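PDB 4MT4: CmeC from Campylobacter jejuni, which probably serves as the outer membrane channel of an efflux system, exporting compounds across the outer membrane as a trimer of the outer membrane factor family. Local coordinates for residues L82-T96 with V108-Y122. Residues are numbered along the deposited sequence; the frame is centred on the assembly and turned at random.
Sequences LPKFDGSASGSRAKT and VSYGNDFKMGLNLSY. With C8E ((hydroxyethyloxy)tri(ethyloxy)octane), chain N; C8E ((hydroxyethyloxy)tri(ethyloxy)octane), chain Q; C8E ((hydroxyethyloxy)tri(ethyloxy)octane), chain H.
Arg93 leaves its strand with CG anti to the backbone N (chi1 176°) and runs extended to NE, while Asn112 on the partner strand has CG anti to its own carbonyl carbon (chi1 -62°), so that Arg93 NH1 donates a hydrogen bond to Asn112 OD1 (3.0 Å). The oxygen lies close to the guanidinium plane, but the nitrogen stands above the amide plane and not on a lone pair. Asn112 ND2 is turned to a detergent molecule and gives it a hydrogen bond at O21, 3.1 Å away. Beside this pair the guanidinium, only 13° from parallel with the Tyr110 ring, brings NH2 to 3.4 Å from Tyr110 CB, and the aliphatic part of Lys95 runs along the same ring, with CD 3.4 Å from Tyr110 OH.

At the far end Pro83 CD rests over the centre of the Tyr122 ring, a CH-pi contact 3.9 Å from the centroid, and Leu120 CD1 fills in against Pro83 CB and Phe85 CE1. On the face carrying the serines, Ser88 OG donates to Asn119 OD1 (2.8 Å), in the amide plane and on a lone pair. One water there links Lys84 O, Asp86 OD1 and Ser121 OG, while Asp86 OD2 is hydrogen-bonded to His336 of the second subunit; another water joins Ser90 OG to Asp113 O.

Between these ends an unbroken antiparallel pairing holds strands 84-96 and 109-124 as a beta hairpin. Polyether portions of two detergent molecules lie against Met116 and Leu118, and against Phe114, on the opposite face from the serines, consistent with a lipid-facing barrel wall. Strand 299-310 pairs with the other edge of 109-124, and a strand of the second subunit pairs with 84-96, carrying the sheet across the interface into the trimeric barrel, while helices 58-79 and 129-195 adjoin the hairpin in sequence.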
loop_
_atom_site.group_PDB
_atom_site.type_symbol
_atom_site.label_atom_id
_atom_site.label_comp_id
_atom_site.label_asym_id
_atom_site.label_seq_id
_atom_site.Cartn_x
_atom_site.Cartn_y
_atom_site.Cartn_z
ATOM N N LEU B 82 -0.515 -13.332 37.090
ATOM C CA LEU B 82 -1.251 -13.561 38.327
ATOM C C LEU B 82 -2.082 -14.841 38.257
ATOM O O LEU B 82 -2.504 -15.249 37.177
ATOM C CB LEU B 82 -2.150 -12.357 38.625
ATOM C CG LEU B 82 -1.448 -11.009 38.793
ATOM C CD1 LEU B 82 -2.444 -9.865 38.689
ATOM C CD2 LEU B 82 -0.714 -10.958 40.123
ATOM N N PRO B 83 -2.314 -15.484 39.414
ATOM C CA PRO B 83 -3.122 -16.707 39.472
ATOM C C PRO B 83 -4.581 -16.464 39.096
ATOM O O PRO B 83 -5.176 -15.473 39.518
ATOM C CB PRO B 83 -3.004 -17.137 40.938
ATOM C CG PRO B 83 -2.674 -15.885 41.674
ATOM C CD PRO B 83 -1.800 -15.104 40.741
ATOM N N LYS B 84 -5.144 -17.374 38.309
ATOM C CA LYS B 84 -6.525 -17.260 37.861
ATOM C C LYS B 84 -7.465 -18.070 38.750
ATOM O O LYS B 84 -7.131 -19.174 39.182
ATOM C CB LYS B 84 -6.647 -17.718 36.406
ATOM C CG LYS B 84 -5.743 -16.963 35.445
ATOM C CD LYS B 84 -6.090 -15.483 35.422
ATOM C CE LYS B 84 -5.146 -14.706 34.521
ATOM N NZ LYS B 84 -5.149 -15.226 33.126
ATOM N N PHE B 85 -8.638 -17.514 39.027
ATOM C CA PHE B 85 -9.630 -18.202 39.844
ATOM C C PHE B 85 -10.927 -18.412 39.070
ATOM O O PHE B 85 -11.478 -17.473 38.494
ATOM C CB PHE B 85 -9.904 -17.426 41.132
ATOM C CG PHE B 85 -8.727 -17.362 42.062
ATOM C CD1 PHE B 85 -8.471 -18.394 42.949
ATOM C CD2 PHE B 85 -7.878 -16.267 42.050
ATOM C CE1 PHE B 85 -7.390 -18.338 43.805
ATOM C CE2 PHE B 85 -6.795 -16.205 42.904
ATOM C CZ PHE B 85 -6.550 -17.242 43.782
ATOM N N ASP B 86 -11.403 -19.652 39.060
ATOM C CA ASP B 86 -12.625 -19.997 38.345
ATOM C C ASP B 86 -13.549 -20.869 39.187
ATOM O O ASP B 86 -13.097 -21.640 40.036
ATOM C CB ASP B 86 -12.296 -20.715 37.034
ATOM C CG ASP B 86 -11.490 -19.853 36.082
ATOM O OD1 ASP B 86 -10.246 -19.850 36.192
ATOM O OD2 ASP B 86 -12.098 -19.184 35.220
ATOM N N GLY B 87 -14.849 -20.738 38.945
ATOM C CA GLY B 87 -15.836 -21.573 39.599
ATOM C C GLY B 87 -16.280 -22.669 38.656
ATOM O O GLY B 87 -16.299 -22.477 37.441
ATOM N N SER B 88 -16.628 -23.826 39.208
ATOM C CA SER B 88 -17.041 -24.959 38.389
ATOM C C SER B 88 -18.096 -25.817 39.077
ATOM O O SER B 88 -18.108 -25.951 40.300
ATOM C CB SER B 88 -15.832 -25.823 38.025
ATOM O OG SER B 88 -15.282 -26.441 39.175
ATOM N N ALA B 89 -18.982 -26.392 38.272
ATOM C CA ALA B 89 -19.999 -27.311 38.759
ATOM C C ALA B 89 -20.317 -28.316 37.663
ATOM O O ALA B 89 -20.512 -27.941 36.510
ATOM C CB ALA B 89 -21.249 -26.560 39.188
ATOM N N SER B 90 -20.354 -29.594 38.017
ATOM C CA SER B 90 -20.569 -30.637 37.023
ATOM C C SER B 90 -21.400 -31.793 37.565
ATOM O O SER B 90 -21.451 -32.031 38.771
ATOM C CB SER B 90 -19.229 -31.165 36.510
ATOM O OG SER B 90 -18.421 -31.626 37.578
ATOM N N GLY B 91 -22.054 -32.503 36.654
ATOM C CA GLY B 91 -22.836 -33.676 36.992
ATOM C C GLY B 91 -22.792 -34.665 35.846
ATOM O O GLY B 91 -22.935 -34.285 34.687
ATOM N N SER B 92 -22.584 -35.937 36.168
ATOM C CA SER B 92 -22.481 -36.963 35.141
ATOM C C SER B 92 -22.977 -38.320 35.625
ATOM O O SER B 92 -22.836 -38.667 36.797
ATOM C CB SER B 92 -21.036 -37.085 34.655
ATOM O OG SER B 92 -20.163 -37.414 35.720
ATOM N N ARG B 93 -23.565 -39.080 34.709
ATOM C CA ARG B 93 -24.020 -40.434 34.993
ATOM C C ARG B 93 -23.377 -41.390 34.000
ATOM O O ARG B 93 -23.216 -41.050 32.831
ATOM C CB ARG B 93 -25.545 -40.519 34.919
ATOM C CG ARG B 93 -26.104 -41.918 35.108
ATOM C CD ARG B 93 -27.576 -41.877 35.473
ATOM N NE ARG B 93 -28.132 -43.212 35.667
ATOM C CZ ARG B 93 -28.031 -43.909 36.794
ATOM N NH1 ARG B 93 -27.385 -43.402 37.836
ATOM N NH2 ARG B 93 -28.571 -45.117 36.878
ATOM N N ALA B 94 -23.001 -42.577 34.461
ATOM C CA ALA B 94 -22.303 -43.525 33.600
ATOM C C ALA B 94 -22.700 -44.971 33.860
ATOM O O ALA B 94 -22.825 -45.401 35.007
ATOM C CB ALA B 94 -20.798 -43.366 33.762
ATOM N N LYS B 95 -22.901 -45.717 32.780
ATOM C CA LYS B 95 -23.053 -47.161 32.868
ATOM C C LYS B 95 -21.704 -47.813 32.616
ATOM O O LYS B 95 -21.296 -47.996 31.469
ATOM C CB LYS B 95 -24.088 -47.680 31.868
ATOM C CG LYS B 95 -24.254 -49.194 31.902
ATOM C CD LYS B 95 -25.299 -49.692 30.913
ATOM C CE LYS B 95 -24.723 -49.863 29.517
ATOM N NZ LYS B 95 -25.738 -50.414 28.574
ATOM N N THR B 96 -21.002 -48.146 33.693
ATOM C CA THR B 96 -19.697 -48.775 33.576
ATOM C C THR B 96 -19.860 -50.248 33.226
ATOM O O THR B 96 -20.571 -50.985 33.909
ATOM C CB THR B 96 -18.883 -48.623 34.871
ATOM O OG1 THR B 96 -18.647 -47.231 35.123
ATOM C CG2 THR B 96 -17.550 -49.342 34.752
ATOM N N VAL B 108 -22.917 -55.014 35.849
ATOM C CA VAL B 108 -23.086 -53.689 35.268
ATOM C C VAL B 108 -23.212 -52.655 36.385
ATOM O O VAL B 108 -23.964 -52.853 37.339
ATOM C CB VAL B 108 -24.323 -53.629 34.350
ATOM C CG1 VAL B 108 -24.511 -52.230 33.799
ATOM C CG2 VAL B 108 -24.191 -54.636 33.219
ATOM N N SER B 109 -22.468 -51.558 36.271
ATOM C CA SER B 109 -22.438 -50.553 37.329
ATOM C C SER B 109 -22.929 -49.185 36.866
ATOM O O SER B 109 -22.294 -48.533 36.039
ATOM C CB SER B 109 -21.021 -50.426 37.893
ATOM O OG SER B 109 -20.971 -49.477 38.943
ATOM N N TYR B 110 -24.064 -48.755 37.411
ATOM C CA TYR B 110 -24.570 -47.408 37.177
ATOM C C TYR B 110 -24.159 -46.513 38.340
ATOM O O TYR B 110 -24.297 -46.899 39.499
ATOM C CB TYR B 110 -26.094 -47.410 37.018
ATOM C CG TYR B 110 -26.601 -48.282 35.892
ATOM C CD1 TYR B 110 -26.855 -49.632 36.094
ATOM C CD2 TYR B 110 -26.833 -47.756 34.627
ATOM C CE1 TYR B 110 -27.319 -50.434 35.070
ATOM C CE2 TYR B 110 -27.298 -48.549 33.597
ATOM C CZ TYR B 110 -27.540 -49.889 33.824
ATOM O OH TYR B 110 -28.002 -50.686 32.802
ATOM N N GLY B 111 -23.647 -45.326 38.033
ATOM C CA GLY B 111 -23.184 -44.418 39.067
ATOM C C GLY B 111 -23.167 -42.958 38.654
ATOM O O GLY B 111 -23.146 -42.635 37.466
ATOM N N ASN B 112 -23.176 -42.073 39.645
ATOM C CA ASN B 112 -23.169 -40.640 39.388
ATOM C C ASN B 112 -21.952 -39.958 39.995
ATOM O O ASN B 112 -21.248 -40.542 40.818
ATOM C CB ASN B 112 -24.445 -39.993 39.927
ATOM C CG ASN B 112 -25.693 -40.531 39.267
ATOM O OD1 ASN B 112 -25.671 -40.921 38.102
ATOM N ND2 ASN B 112 -26.792 -40.557 40.010
ATOM N N ASP B 113 -21.717 -38.717 39.583
ATOM C CA ASP B 113 -20.621 -37.918 40.117
ATOM C C ASP B 113 -20.938 -36.431 40.000
ATOM O O ASP B 113 -21.061 -35.894 38.900
ATOM C CB ASP B 113 -19.313 -38.238 39.392
ATOM C CG ASP B 113 -18.103 -37.628 40.074
ATOM O OD1 ASP B 113 -18.121 -37.495 41.317
ATOM O OD2 ASP B 113 -17.134 -37.283 39.367
ATOM N N PHE B 114 -21.074 -35.769 41.143
ATOM C CA PHE B 114 -21.371 -34.344 41.164
ATOM C C PHE B 114 -20.225 -33.564 41.801
ATOM O O PHE B 114 -19.738 -33.928 42.869
ATOM C CB PHE B 114 -22.677 -34.079 41.914
ATOM C CG PHE B 114 -23.874 -34.755 41.303
ATOM C CD1 PHE B 114 -24.555 -34.169 40.248
ATOM C CD2 PHE B 114 -24.316 -35.975 41.785
ATOM C CE1 PHE B 114 -25.655 -34.788 39.684
ATOM C CE2 PHE B 114 -25.415 -36.601 41.227
ATOM C CZ PHE B 114 -26.085 -36.006 40.175
ATOM N N LYS B 115 -19.795 -32.496 41.136
ATOM C CA LYS B 115 -18.701 -31.671 41.636
ATOM C C LYS B 115 -19.080 -30.193 41.676
ATOM O O LYS B 115 -19.961 -29.746 40.941
ATOM C CB LYS B 115 -17.452 -31.864 40.777
ATOM C CG LYS B 115 -16.888 -33.278 40.790
ATOM C CD LYS B 115 -15.717 -33.400 39.829
ATOM C CE LYS B 115 -15.105 -34.791 39.862
ATOM N NZ LYS B 115 -14.027 -34.933 38.846
ATOM N N MET B 116 -18.398 -29.445 42.538
ATOM C CA MET B 116 -18.642 -28.014 42.714
ATOM C C MET B 116 -17.556 -27.394 43.589
ATOM O O MET B 116 -17.288 -27.886 44.684
ATOM C CB MET B 116 -20.016 -27.765 43.345
ATOM C CG MET B 116 -20.293 -26.303 43.657
ATOM S SD MET B 116 -21.735 -26.045 44.707
ATOM C CE MET B 116 -23.019 -26.826 43.733
ATOM N N GLY B 117 -16.933 -26.321 43.109
ATOM C CA GLY B 117 -15.919 -25.635 43.891
ATOM C C GLY B 117 -15.124 -24.572 43.153
ATOM O O GLY B 117 -15.352 -24.318 41.970
ATOM N N LEU B 118 -14.186 -23.945 43.860
ATOM C CA LEU B 118 -13.305 -22.945 43.263
ATOM C C LEU B 118 -12.051 -23.595 42.691
ATOM O O LEU B 118 -11.537 -24.565 43.245
ATOM C CB LEU B 118 -12.906 -21.877 44.286
ATOM C CG LEU B 118 -13.988 -20.974 44.889
ATOM C CD1 LEU B 118 -15.105 -20.689 43.889
ATOM C CD2 LEU B 118 -14.538 -21.558 46.183
ATOM N N ASN B 119 -11.553 -23.048 41.585
ATOM C CA ASN B 119 -10.357 -23.587 40.951
ATOM C C ASN B 119 -9.207 -22.587 40.897
ATOM O O ASN B 119 -9.403 -21.412 40.594
ATOM C CB ASN B 119 -10.681 -24.071 39.536
ATOM C CG ASN B 119 -11.706 -25.186 39.523
ATOM O OD1 ASN B 119 -12.885 -24.959 39.250
ATOM N ND2 ASN B 119 -11.263 -26.402 39.825
ATOM N N LEU B 120 -8.007 -23.068 41.199
ATOM C CA LEU B 120 -6.802 -22.261 41.085
ATOM C C LEU B 120 -5.955 -22.736 39.913
ATOM O O LEU B 120 -5.711 -23.928 39.756
ATOM C CB LEU B 120 -5.986 -22.316 42.378
ATOM C CG LEU B 120 -4.546 -21.797 42.294
ATOM C CD1 LEU B 120 -4.519 -20.279 42.221
ATOM C CD2 LEU B 120 -3.708 -22.307 43.459
ATOM N N SER B 121 -5.519 -21.797 39.083
ATOM C CA SER B 121 -4.604 -22.106 37.992
ATOM C C SER B 121 -3.545 -21.014 37.885
ATOM O O SER B 121 -3.865 -19.849 37.649
ATOM C CB SER B 121 -5.358 -22.255 36.671
ATOM O OG SER B 121 -6.049 -21.063 36.336
ATOM N N TYR B 122 -2.286 -21.395 38.071
ATOM C CA TYR B 122 -1.190 -20.435 38.070
ATOM C C TYR B 122 0.052 -21.004 37.394
ATOM O O TYR B 122 0.563 -22.052 37.787
ATOM C CB TYR B 122 -0.854 -20.009 39.500
ATOM C CG TYR B 122 0.077 -18.819 39.590
ATOM C CD1 TYR B 122 0.171 -17.901 38.550
ATOM C CD2 TYR B 122 0.870 -18.619 40.713
ATOM C CE1 TYR B 122 1.021 -16.815 38.629
ATOM C CE2 TYR B 122 1.726 -17.536 40.800
ATOM C CZ TYR B 122 1.796 -16.637 39.756
ATOM O OH TYR B 122 2.646 -15.558 39.839
HETATM C C1 C8E N . -30.355 -29.940 26.516
HETATM C C2 C8E N . -30.146 -29.867 27.990
HETATM C C3 C8E N . -29.948 -31.153 28.720
HETATM C C4 C8E N . -29.449 -31.085 30.122
HETATM C C5 C8E N . -28.713 -32.275 30.640
HETATM C C6 C8E N . -27.572 -32.024 31.564
HETATM C C7 C8E N . -26.544 -33.096 31.693
HETATM C C8 C8E N . -26.233 -33.593 33.062
HETATM O O9 C8E N . -26.555 -34.900 33.355
HETATM C C10 C8E N . -25.976 -35.503 34.450
HETATM C C11 C8E N . -26.576 -36.776 34.933
HETATM O O12 C8E N . -27.796 -36.699 35.566
HETATM C C13 C8E N . -27.981 -37.366 36.756
HETATM C C14 C8E N . -29.367 -37.791 37.097
HETATM O O15 C8E N . -29.574 -38.312 38.354
HETATM C C16 C8E N . -29.276 -37.537 39.454
HETATM C C17 C8E N . -29.442 -38.158 40.797
HETATM O O18 C8E N . -28.708 -37.636 41.838
HETATM C C19 C8E N . -28.564 -38.373 42.990
HETATM C C20 C8E N . -28.340 -39.842 42.848
HETATM O O21 C8E N . -27.071 -40.337 43.079
HETATM C C1 C8E Q . -10.876 -26.951 55.444
HETATM C C2 C8E Q . -11.328 -26.051 54.345
HETATM C C3 C8E Q . -12.641 -25.361 54.505
HETATM C C4 C8E Q . -13.746 -25.759 53.587
HETATM C C5 C8E Q . -14.684 -24.692 53.134
HETATM C C6 C8E Q . -15.664 -25.046 52.069
HETATM C C7 C8E Q . -16.073 -23.978 51.114
HETATM C C8 C8E Q . -16.628 -24.421 49.803
HETATM O O9 C8E Q . -16.530 -23.568 48.724
HETATM C C10 C8E Q . -16.938 -24.013 47.485
HETATM C C11 C8E Q . -17.763 -23.095 46.648
HETATM O O12 C8E Q . -18.103 -23.527 45.385
HETATM C C13 C8E Q . -18.200 -22.619 44.353
HETATM C C14 C8E Q . -19.309 -22.813 43.374
HETATM O O15 C8E Q . -19.016 -22.683 42.034
HETATM C C16 C8E Q . -19.839 -21.917 41.240
HETATM C C17 C8E Q . -19.948 -22.272 39.797
HETATM O O18 C8E Q . -20.951 -21.681 39.057
HETATM C C19 C8E Q . -21.309 -20.369 39.292
HETATM C C20 C8E Q . -22.637 -20.093 39.913
HETATM O O21 C8E Q . -22.848 -18.852 40.483
HETATM C C1 C8E H . -26.999 -41.254 19.352
HETATM C C2 C8E H . -27.780 -42.326 20.035
HETATM C C3 C8E H . -27.851 -42.294 21.523
HETATM C C4 C8E H . -28.512 -43.442 22.205
HETATM C C5 C8E H . -28.797 -43.302 23.659
HETATM C C6 C8E H . -29.013 -44.554 24.438
HETATM C C7 C8E H . -29.464 -44.399 25.848
HETATM C C8 C8E H . -29.443 -45.609 26.717
HETATM O O9 C8E H . -30.429 -45.695 27.673
HETATM C C10 C8E H . -30.172 -46.357 28.852
HETATM C C11 C8E H . -31.313 -46.568 29.785
HETATM O O12 C8E H . -31.089 -47.318 30.917
HETATM C C13 C8E H . -30.156 -48.334 30.901
HETATM C C14 C8E H . -30.636 -49.738 31.060
HETATM O O15 C8E H . -31.126 -50.382 29.945
HETATM C C16 C8E H . -31.551 -51.688 30.053
HETATM C C17 C8E H . -30.626 -52.650 30.717
HETATM O O18 C8E H . -30.036 -53.621 29.936
HETATM C C19 C8E H . -29.709 -53.346 28.624
HETATM C C20 C8E H . -28.371 -52.751 28.340
HETATM O O21 C8E H . -28.001 -52.610 27.017
HETATM O O HOH W 1 -8.596 -21.324 37.605
HETATM O O HOH W 2 -19.307 -34.412 37.603
#